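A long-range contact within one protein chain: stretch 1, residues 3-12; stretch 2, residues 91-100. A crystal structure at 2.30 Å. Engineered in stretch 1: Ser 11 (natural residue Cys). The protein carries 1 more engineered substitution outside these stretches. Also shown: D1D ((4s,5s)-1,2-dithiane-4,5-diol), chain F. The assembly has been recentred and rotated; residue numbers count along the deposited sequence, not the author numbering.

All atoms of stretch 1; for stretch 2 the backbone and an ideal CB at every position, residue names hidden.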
ATOM      1  N   LYS B   3       3.963   0.490   0.659  1.00 35.19           N
ATOM      2  CA  LYS B   3       4.446   1.586  -0.168  1.00 34.58           C
ATOM      3  C   LYS B   3       4.590   1.145  -1.618  1.00 36.94           C
ATOM      4  O   LYS B   3       4.502  -0.045  -1.926  1.00 38.34           O
ATOM      5  CB  LYS B   3       5.785   2.110   0.359  1.00 31.75           C
ATOM      6  CG  LYS B   3       5.659   3.026   1.566  1.00 49.38           C
ATOM      7  CD  LYS B   3       7.000   3.225   2.253  1.00 56.34           C
ATOM      8  CE  LYS B   3       6.971   4.424   3.188  1.00 66.74           C
ATOM      9  NZ  LYS B   3       5.718   4.476   3.991  1.00 66.66           N
ATOM     10  N   GLU B   4       4.806   2.105  -2.509  1.00 29.73           N
ATOM     11  CA  GLU B   4       4.940   1.794  -3.925  1.00 37.54           C
ATOM     12  C   GLU B   4       6.021   2.632  -4.602  1.00 43.84           C
ATOM     13  O   GLU B   4       6.196   3.813  -4.303  1.00 33.56           O
ATOM     14  CB  GLU B   4       3.598   1.976  -4.640  1.00 41.32           C
ATOM     15  CG  GLU B   4       3.035   3.383  -4.588  1.00 41.21           C
ATOM     16  CD  GLU B   4       1.630   3.468  -5.156  1.00 52.78           C
ATOM     17  OE1 GLU B   4       0.704   2.894  -4.544  1.00 47.17           O
ATOM     18  OE2 GLU B   4       1.453   4.105  -6.216  1.00 56.94           O
ATOM     19  N   ILE B   5       6.750   1.995  -5.513  1.00 32.17           N
ATOM     20  CA  ILE B   5       7.818   2.647  -6.258  1.00 32.71           C
ATOM     21  C   ILE B   5       7.769   2.163  -7.709  1.00 40.22           C
ATOM     22  O   ILE B   5       7.331   1.044  -7.980  1.00 32.83           O
ATOM     23  CB  ILE B   5       9.204   2.358  -5.626  1.00 33.14           C
ATOM     24  CG1 ILE B   5      10.303   3.191  -6.293  1.00 29.23           C
ATOM     25  CG2 ILE B   5       9.524   0.870  -5.676  1.00 32.77           C
ATOM     26  CD1 ILE B   5      10.183   4.676  -6.038  1.00 36.46           C
ATOM     27  N   TYR B   6       8.199   3.008  -8.641  1.00 35.39           N
ATOM     28  CA  TYR B   6       8.134   2.668 -10.057  1.00 29.68           C
ATOM     29  C   TYR B   6       9.529   2.621 -10.673  1.00 36.32           C
ATOM     30  O   TYR B   6      10.270   3.604 -10.629  1.00 33.60           O
ATOM     31  CB  TYR B   6       7.253   3.670 -10.806  1.00 31.85           C
ATOM     32  CG  TYR B   6       5.799   3.642 -10.380  1.00 37.12           C
ATOM     33  CD1 TYR B   6       5.388   4.240  -9.194  1.00 41.92           C
ATOM     34  CD2 TYR B   6       4.838   3.017 -11.165  1.00 32.06           C
ATOM     35  CE1 TYR B   6       4.063   4.214  -8.801  1.00 35.36           C
ATOM     36  CE2 TYR B   6       3.510   2.989 -10.781  1.00 40.76           C
ATOM     37  CZ  TYR B   6       3.128   3.587  -9.599  1.00 42.97           C
ATOM     38  OH  TYR B   6       1.807   3.559  -9.214  1.00 49.38           O
ATOM     39  N   LEU B   7       9.880   1.475 -11.247  1.00 34.02           N
ATOM     40  CA  LEU B   7      11.229   1.259 -11.761  1.00 34.65           C
ATOM     41  C   LEU B   7      11.242   0.879 -13.239  1.00 38.04           C
ATOM     42  O   LEU B   7      10.617  -0.100 -13.648  1.00 34.58           O
ATOM     43  CB  LEU B   7      11.934   0.175 -10.943  1.00 30.26           C
ATOM     44  CG  LEU B   7      12.050   0.438  -9.441  1.00 32.93           C
ATOM     45  CD1 LEU B   7      12.703  -0.741  -8.740  1.00 30.17           C
ATOM     46  CD2 LEU B   7      12.825   1.720  -9.178  1.00 31.70           C
ATOM     47  N   ALA B   8      11.961   1.663 -14.035  1.00 36.48           N
ATOM     48  CA  ALA B   8      12.154   1.360 -15.447  1.00 35.62           C
ATOM     49  C   ALA B   8      13.580   0.880 -15.691  1.00 40.93           C
ATOM     50  O   ALA B   8      14.531   1.650 -15.561  1.00 37.59           O
ATOM     51  CB  ALA B   8      11.844   2.577 -16.303  1.00 32.45           C
ATOM     52  N   GLY B   9      13.726  -0.394 -16.038  1.00 41.06           N
ATOM     53  CA  GLY B   9      15.038  -0.975 -16.260  1.00 41.14           C
ATOM     54  C   GLY B   9      15.100  -1.873 -17.481  1.00 53.23           C
ATOM     55  O   GLY B   9      15.590  -3.000 -17.406  1.00 49.37           O
ATOM     56  N   GLY B  10      14.602  -1.375 -18.607  1.00 47.87           N
ATOM     57  CA  GLY B  10      14.586  -2.144 -19.838  1.00 44.56           C
ATOM     58  C   GLY B  10      13.266  -2.856 -20.051  1.00 53.88           C
ATOM     59  O   GLY B  10      12.222  -2.387 -19.599  1.00 58.43           O
ATOM     60  N   SER B  11      13.314  -3.985 -20.754  1.00 45.67           N
ATOM     61  CA  SER B  11      12.127  -4.801 -20.992  1.00 50.63           C
ATOM     62  C   SER B  11      11.490  -5.214 -19.669  1.00 40.02           C
ATOM     63  O   SER B  11      12.118  -5.894 -18.857  1.00 37.91           O
ATOM     64  CB  SER B  11      12.484  -6.036 -21.824  1.00 47.27           C
ATOM     65  OG  SER B  11      11.413  -6.962 -21.859  1.00 48.56           O
ATOM     66  N   PHE B  12      10.242  -4.802 -19.454  1.00 44.11           N
ATOM     67  CA  PHE B  12       9.593  -5.003 -18.161  1.00 37.48           C
ATOM     68  C   PHE B  12       9.275  -6.468 -17.871  1.00 38.19           C
ATOM     69  O   PHE B  12       8.876  -6.809 -16.757  1.00 41.26           O
ATOM     70  CB  PHE B  12       8.310  -4.163 -18.056  1.00 39.75           C
ATOM     71  CG  PHE B  12       7.401  -4.251 -19.256  1.00 43.84           C
ATOM     72  CD1 PHE B  12       6.858  -5.460 -19.660  1.00 51.43           C
ATOM     73  CD2 PHE B  12       7.053  -3.106 -19.953  1.00 40.13           C
ATOM     74  CE1 PHE B  12       6.014  -5.529 -20.753  1.00 55.63           C
ATOM     75  CE2 PHE B  12       6.210  -3.168 -21.046  1.00 61.41           C
ATOM     76  CZ  PHE B  12       5.689  -4.381 -21.445  1.00 59.48           C
ATOM     77  N   UNK B  91      12.188   3.841 -24.929  1.00 42.60           N
ATOM     78  CA  UNK B  91      11.284   3.047 -24.106  1.00 48.26           C
ATOM     79  C   UNK B  91      12.053   2.127 -23.160  1.00 53.40           C
ATOM     80  O   UNK B  91      11.465   1.492 -22.286  1.00 44.47           O
ATOM     81  CB  UNK B  91      10.348   2.224 -24.993  1.00 48.26           C
ATOM     82  N   UNK B  92      13.369   2.061 -23.339  1.00 49.10           N
ATOM     83  CA  UNK B  92      14.211   1.219 -22.495  1.00 51.82           C
ATOM     84  C   UNK B  92      15.144   2.040 -21.610  1.00 49.27           C
ATOM     85  O   UNK B  92      16.074   1.498 -21.013  1.00 43.99           O
ATOM     86  CB  UNK B  92      15.031   0.263 -23.363  1.00 51.82           C
ATOM     87  N   UNK B  93      14.901   3.345 -21.532  1.00 41.04           N
ATOM     88  CA  UNK B  93      15.719   4.212 -20.692  1.00 45.24           C
ATOM     89  C   UNK B  93      15.523   3.869 -19.220  1.00 48.02           C
ATOM     90  O   UNK B  93      14.435   3.471 -18.804  1.00 48.59           O
ATOM     91  CB  UNK B  93      15.379   5.682 -20.945  1.00 45.24           C
ATOM     92  N   UNK B  94      16.586   4.015 -18.437  1.00 48.14           N
ATOM     93  CA  UNK B  94      16.527   3.714 -17.014  1.00 39.48           C
ATOM     94  C   UNK B  94      15.994   4.902 -16.226  1.00 46.13           C
ATOM     95  O   UNK B  94      16.358   6.049 -16.489  1.00 46.09           O
ATOM     96  CB  UNK B  94      17.910   3.314 -16.496  1.00 39.48           C
ATOM     97  N   UNK B  95      15.125   4.623 -15.260  1.00 40.02           N
ATOM     98  CA  UNK B  95      14.548   5.672 -14.444  1.00 39.10           C
ATOM     99  C   UNK B  95      13.890   5.167 -13.177  1.00 42.30           C
ATOM    100  O   UNK B  95      13.424   4.029 -13.111  1.00 40.22           O
ATOM    101  CB  UNK B  95      13.524   6.456 -15.267  1.00 39.10           C
ATOM    102  N   UNK B  96      13.851   6.028 -12.166  1.00 41.24           N
ATOM    103  CA  UNK B  96      13.166   5.726 -10.917  1.00 36.71           C
ATOM    104  C   UNK B  96      12.091   6.777 -10.677  1.00 39.34           C
ATOM    105  O   UNK B  96      12.392   7.959 -10.518  1.00 40.56           O
ATOM    106  CB  UNK B  96      14.150   5.674  -9.747  1.00 36.71           C
ATOM    107  N   UNK B  97      10.836   6.341 -10.652  1.00 34.08           N
ATOM    108  CA  UNK B  97       9.715   7.268 -10.564  1.00 38.97           C
ATOM    109  C   UNK B  97       8.960   7.100  -9.253  1.00 37.85           C
ATOM    110  O   UNK B  97       8.633   5.983  -8.850  1.00 34.65           O
ATOM    111  CB  UNK B  97       8.765   7.067 -11.746  1.00 38.97           C
ATOM    112  N   UNK B  98       8.679   8.219  -8.596  1.00 38.97           N
ATOM    113  CA  UNK B  98       8.041   8.192  -7.288  1.00 41.35           C
ATOM    114  C   UNK B  98       6.659   8.831  -7.319  1.00 41.62           C
ATOM    115  O   UNK B  98       6.404   9.758  -8.089  1.00 39.93           O
ATOM    116  CB  UNK B  98       8.921   8.903  -6.258  1.00 41.35           C
ATOM    117  N   UNK B  99       5.772   8.327  -6.470  1.00 43.60           N
ATOM    118  CA  UNK B  99       4.459   8.921  -6.283  1.00 47.12           C
ATOM    119  C   UNK B  99       4.389   9.483  -4.866  1.00 44.35           C
ATOM    120  O   UNK B  99       3.499  10.264  -4.526  1.00 46.92           O
ATOM    121  CB  UNK B  99       3.346   7.901  -6.532  1.00 47.12           C
ATOM    122  N   UNK B 100       5.362   9.089  -4.051  1.00 46.78           N
ATOM    123  CA  UNK B 100       5.448   9.522  -2.664  1.00 41.36           C
ATOM    124  C   UNK B 100       6.634  10.469  -2.496  1.00 45.17           C
ATOM    125  O   UNK B 100       7.787  10.057  -2.623  1.00 38.48           O
ATOM    126  CB  UNK B 100       5.577   8.320  -1.726  1.00 41.36           C
TER
HETATM  127  S1  D1D F 401       6.509  -4.374 -25.732  1.00104.65           S
HETATM  128  C1  D1D F 401       6.891  -5.481 -24.616  1.00 61.72           C
HETATM  129  C2  D1D F 401       8.450  -5.412 -24.206  1.00 64.79           C
HETATM  130  O2  D1D F 401       8.713  -6.361 -23.424  1.00 52.38           O
HETATM  131  C3  D1D F 401       9.484  -5.508 -25.576  1.00 77.79           C
HETATM  132  O3  D1D F 401      10.673  -5.318 -25.206  1.00 78.36           O
HETATM  133  C4  D1D F 401       9.106  -4.423 -26.707  1.00 81.77           C
HETATM  134  S4  D1D F 401       7.543  -4.476 -27.117  1.00117.93           S

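Position 91 offers little evidence: nothing of stretch 1 lies within 5.5 Å of its ideal CB, so almost any side chain would fit. The deposited residue is Gln 91, whose end leads away from stretch 1.

At position 92 the ideal CB points sideways, 4.3 Å from Gly 10 CA and 5.3 Å from Ser 11 N. Stretch 1 presents backbone here; at phi/psi 95/-152 a CB on Gly 10 would point away and jam against the preceding carbonyl O, which calls for glycine. The dithiane diol lies farther on. A flat ring, or a long polar chain able to reach the ligand hydroxyls, would suit. It is Tyr 92, at chi1 -56° (m). Its ring edge meets stretch 1, with CD1 3.8 Å from Ser 11 N, and its OH hydrogen-bonds D1D O3 at 3.1 Å. The same ligand is held by a hydrogen bond between engineered Ser 11 OG and D1D O2 (3.2 Å); in both pairs either partner could donate.

Position 93 points its CB away, leaving the choice unconstrained. The residue is Arg 93, whose guanidinium is hydrogen-bonded outside the two stretches. Water 2 accepts from Gly 10 N (2.6 Å) and lies 3.0 Å from Arg 93 O, to which it can donate, though it has more acceptors in reach than protons.

At position 94 CB points sideways, 3.9 Å from Ala 8 O; small or beta-branched residues are plausible. Thr 94 is found, and its CA makes a CA-H...O contact of 3.2 Å to Ala 8 O.

Position 95 pairs with Ala 8 in an antiparallel bridge, N to Ala 8 O 3.0 Å and Ala 8 N to its O 2.9 Å. An ideal CB would sit 4.4 Å from Ala 8 CB, so from stretch 1 alone a small side chain is conceivable. Gly 95 is deposited.

Position 96 is a non-hydrogen-bonded partner of Leu 7, its CB 4.2 Å from Leu 7 CD2. Aliphatic residues fit this greasy surface. Ile 96 places CG2 3.7 Å from Leu 7 CD2 and 4.1 Å from Ile 5 CD1.

Position 97 is locked to Tyr 6 by two hydrogen bonds: position 97 N to Tyr 6 O (2.8 Å, 175°) and Tyr 6 N to position 97 O (3.0 Å, 144°). Its CB is 3.8 Å from Tyr 6 CB, with Ala 8 farther along that face, so a large apolar or aromatic side chain could cover both. Tyr 97, at chi1 -49° (m), brings CE2 to 3.8 Å from Ala 8 CB, which meets the ring edge. The ring also occupies the place of a CB at Gly 95: that ideal CB would be 2.6 Å from Tyr 97 OH.

Position 98 points away; many residues would do. Tyr 98, chi1 59° (p), touches stretch 1 with its CB, 4.4 Å from Ile 5 CD1.

Position 99 points toward stretch 1, its CB 4.3 Å from Glu 4 OE2 and 4.4 Å from Tyr 6 CE1. Compact apolar or small polar groups suit. Val 99 sets CG1 at the Tyr 6 ring edge, 4.3 Å from CE1, while water 1 links Val 99 N (2.8 Å) to Glu 4 O (2.7 Å).

Position 100 also points toward stretch 1, its CB 6.9 Å from Lys 3 NZ, so an acidic or polar chain is sensible, though not compelled. Asp 100 brings OD2 to 4.7 Å from Lys 3 NZ, too far for a salt bridge; its OD1 is hydrogen-bonded just outside the stretches.

Stretch 2 91-100: QYRTGIYYVD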
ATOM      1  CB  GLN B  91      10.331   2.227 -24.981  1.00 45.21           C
ATOM      2  CG  GLN B  91      11.008   1.180 -25.849  1.00 50.97           C
ATOM      3  CD  GLN B  91      11.391   1.710 -27.219  1.00 58.71           C
ATOM      4  OE1 GLN B  91      11.891   2.827 -27.351  1.00 57.61           O
ATOM      5  NE2 GLN B  91      11.154   0.905 -28.249  1.00 56.72           N
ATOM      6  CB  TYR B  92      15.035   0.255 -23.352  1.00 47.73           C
ATOM      7  CG  TYR B  92      14.208  -0.620 -24.264  1.00 51.58           C
ATOM      8  CD1 TYR B  92      13.408  -1.633 -23.750  1.00 54.00           C
ATOM      9  CD2 TYR B  92      14.236  -0.442 -25.640  1.00 54.84           C
ATOM     10  CE1 TYR B  92      12.654  -2.437 -24.582  1.00 54.60           C
ATOM     11  CE2 TYR B  92      13.487  -1.241 -26.479  1.00 46.76           C
ATOM     12  CZ  TYR B  92      12.697  -2.236 -25.946  1.00 51.41           C
ATOM     13  OH  TYR B  92      11.950  -3.034 -26.780  1.00 61.72           O
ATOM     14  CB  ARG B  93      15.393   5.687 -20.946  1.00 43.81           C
ATOM     15  CG  ARG B  93      14.003   6.121 -20.505  1.00 43.13           C
ATOM     16  CD  ARG B  93      13.758   7.586 -20.831  1.00 45.25           C
ATOM     17  NE  ARG B  93      12.412   8.017 -20.465  1.00 45.05           N
ATOM     18  CZ  ARG B  93      11.340   7.859 -21.236  1.00 47.72           C
ATOM     19  NH1 ARG B  93      11.451   7.275 -22.421  1.00 49.08           N
ATOM     20  NH2 ARG B  93      10.155   8.285 -20.820  1.00 44.89           N
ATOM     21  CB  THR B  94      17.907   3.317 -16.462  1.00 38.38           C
ATOM     22  OG1 THR B  94      18.866   4.328 -16.798  1.00 44.92           O
ATOM     23  CG2 THR B  94      18.352   1.990 -17.052  1.00 31.87           C
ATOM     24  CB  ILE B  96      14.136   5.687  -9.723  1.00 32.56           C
ATOM     25  CG1 ILE B  96      15.261   4.683  -9.980  1.00 34.92           C
ATOM     26  CG2 ILE B  96      13.392   5.343  -8.441  1.00 28.67           C
ATOM     27  CD1 ILE B  96      16.351   4.701  -8.931  1.00 32.05           C
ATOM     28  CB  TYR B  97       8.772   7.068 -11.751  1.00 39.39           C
ATOM     29  CG  TYR B  97       9.487   7.034 -13.083  1.00 39.31           C
ATOM     30  CD1 TYR B  97       9.926   8.205 -13.688  1.00 38.96           C
ATOM     31  CD2 TYR B  97       9.729   5.831 -13.732  1.00 39.22           C
ATOM     32  CE1 TYR B  97      10.584   8.179 -14.904  1.00 43.96           C
ATOM     33  CE2 TYR B  97      10.385   5.794 -14.949  1.00 37.51           C
ATOM     34  CZ  TYR B  97      10.810   6.969 -15.530  1.00 43.16           C
ATOM     35  OH  TYR B  97      11.464   6.935 -16.740  1.00 41.82           O
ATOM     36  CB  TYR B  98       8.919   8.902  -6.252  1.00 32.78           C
ATOM     37  CG  TYR B  98       9.211  10.350  -6.578  1.00 38.18           C
ATOM     38  CD1 TYR B  98       8.356  11.364  -6.163  1.00 41.45           C
ATOM     39  CD2 TYR B  98      10.344  10.705  -7.300  1.00 34.16           C
ATOM     40  CE1 TYR B  98       8.617  12.688  -6.459  1.00 37.21           C
ATOM     41  CE2 TYR B  98      10.614  12.028  -7.601  1.00 38.25           C
ATOM     42  CZ  TYR B  98       9.749  13.014  -7.178  1.00 44.70           C
ATOM     43  OH  TYR B  98      10.013  14.332  -7.474  1.00 45.18           O
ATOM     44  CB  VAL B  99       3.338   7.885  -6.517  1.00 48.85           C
ATOM     45  CG1 VAL B  99       3.345   6.843  -5.413  1.00 48.75           C
ATOM     46  CG2 VAL B  99       1.985   8.560  -6.608  1.00 65.43           C
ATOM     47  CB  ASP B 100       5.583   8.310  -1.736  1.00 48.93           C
ATOM     48  CG  ASP B 100       5.406   8.665  -0.270  1.00 53.78           C
ATOM     49  OD1 ASP B 100       5.337   9.867   0.060  1.00 55.92           O
ATOM     50  OD2 ASP B 100       5.334   7.730   0.556  1.00 61.62           O
TER
HETATM   51  O   HOH W   1       6.546   6.443  -4.503  1.00 41.87           O
HETATM   52  O   HOH W   2      13.161   0.746 -19.008  1.00 38.16           O
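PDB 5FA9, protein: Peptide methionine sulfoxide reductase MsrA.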